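Local coordinates for protein NK CELL activating receptor (Homo sapiens, PDB 1HKF) that triggers natural cytotoxicity as an activating receptor of natural killer cells, and is seen here as its extracellular V-type immunoglobulin domain, at the interface of chains A and B. Residues are numbered along the deposited sequence; one frame, centred on the assembly and turned at random. Chains: chain A/B, NK CELL activating receptor.

The interface of chains A and B. Residues chain A 25-27; chain B 29-31.
The side-chain amide of A:Gln26 meets the backbone of B:Arg31 edge-on, through both of its polar atoms. Loop residues 25-27 of chain A, just ahead of strand 28-33, here face strand 28-33 of chain B, between two copies of a V-type immunoglobulin domain. The carbonyl oxygen OE1 takes the backbone N-H of B:Arg31, OE1 to N 2.8 Å, and the amide nitrogen NE2 donates an N-H hydrogen bond to the carbonyl oxygen O of B:Arg31 at 3.0 Å. Both bonds are nearly straight, 167° and 172° at the hydrogen, and the B:Arg31 oxygen lies almost in the amide plane. Together they fix the rotation of the amide, which stands in for a neighbouring strand by using the N-H and C=O of one residue, as an antiparallel partner would. A bend at chi2 (-75°) turns the A:Gln26 chain towards that strand. This tight part uses main-chain atoms of B:Arg31, so it probably depends little on which side chain that residue carries.

Around it the fit is slacker. B:Thr29 brings its methyl CG2 to 4.1 Å from CB of A:Thr27, a loose van der Waals touch. The B:Arg31 side chain, bent at chi2 and chi3, slants past the hydroxyl of A:Thr27, while its NE passes the carbonyl O of A:Gly25 at 3.8 Å; no hydrogen bond to either is made. The patch recurs with the chains exchanged across a two-fold axis, although the structure alone does not show that this dimer forms on the cell. At the guanidinium end, NH1 of B:Arg31 stops 3.7 Å from the hydroxyl OG1 of A:Thr27.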
loop_
_atom_site.group_PDB
_atom_site.type_symbol
_atom_site.label_atom_id
_atom_site.label_comp_id
_atom_site.label_asym_id
_atom_site.label_seq_id
_atom_site.Cartn_x
_atom_site.Cartn_y
_atom_site.Cartn_z
ATOM N N GLY A 25 9.955 1.590 6.747
ATOM C CA GLY A 25 10.260 0.401 5.986
ATOM C C GLY A 25 9.081 -0.016 5.126
ATOM O O GLY A 25 9.296 -0.618 4.088
ATOM N N GLN A 26 7.826 0.261 5.516
ATOM C CA GLN A 26 6.740 -0.191 4.663
ATOM C C GLN A 26 6.625 0.566 3.366
ATOM O O GLN A 26 7.349 1.538 3.116
ATOM C CB GLN A 26 5.407 -0.103 5.368
ATOM C CG GLN A 26 5.373 -0.855 6.652
ATOM C CD GLN A 26 5.287 -2.335 6.438
ATOM O OE1 GLN A 26 4.401 -2.828 5.724
ATOM N NE2 GLN A 26 6.188 -3.057 7.063
ATOM N N THR A 27 5.708 0.080 2.539
ATOM C CA THR A 27 5.414 0.692 1.251
ATOM C C THR A 27 4.003 1.259 1.285
ATOM O O THR A 27 3.062 0.607 1.763
ATOM C CB THR A 27 5.469 -0.314 0.101
ATOM O OG1 THR A 27 6.838 -0.596 -0.215
ATOM C CG2 THR A 27 4.774 0.268 -1.149
ATOM N N THR B 29 -0.910 -2.365 1.513
ATOM C CA THR B 29 0.293 -3.163 1.287
ATOM C C THR B 29 0.992 -3.361 2.629
ATOM O O THR B 29 1.244 -2.379 3.339
ATOM C CB THR B 29 1.250 -2.397 0.409
ATOM O OG1 THR B 29 0.598 -2.116 -0.838
ATOM C CG2 THR B 29 2.487 -3.167 0.145
ATOM N N VAL B 30 1.308 -4.613 2.992
ATOM C CA VAL B 30 2.045 -4.877 4.241
ATOM C C VAL B 30 3.280 -5.759 3.959
ATOM O O VAL B 30 3.167 -6.868 3.408
ATOM C CB VAL B 30 1.167 -5.619 5.275
ATOM C CG1 VAL B 30 1.946 -5.848 6.573
ATOM C CG2 VAL B 30 -0.070 -4.813 5.594
ATOM N N ARG B 31 4.459 -5.265 4.307
ATOM C CA ARG B 31 5.676 -6.028 4.135
ATOM C C ARG B 31 6.122 -6.652 5.487
ATOM O O ARG B 31 6.105 -5.970 6.540
ATOM C CB ARG B 31 6.790 -5.129 3.659
ATOM C CG ARG B 31 6.902 -5.081 2.203
ATOM C CD ARG B 31 7.327 -3.705 1.820
ATOM N NE ARG B 31 8.780 -3.588 1.738
ATOM C CZ ARG B 31 9.433 -3.615 0.578
ATOM N NH1 ARG B 31 8.756 -3.771 -0.563
ATOM N NH2 ARG B 31 10.743 -3.437 0.542
#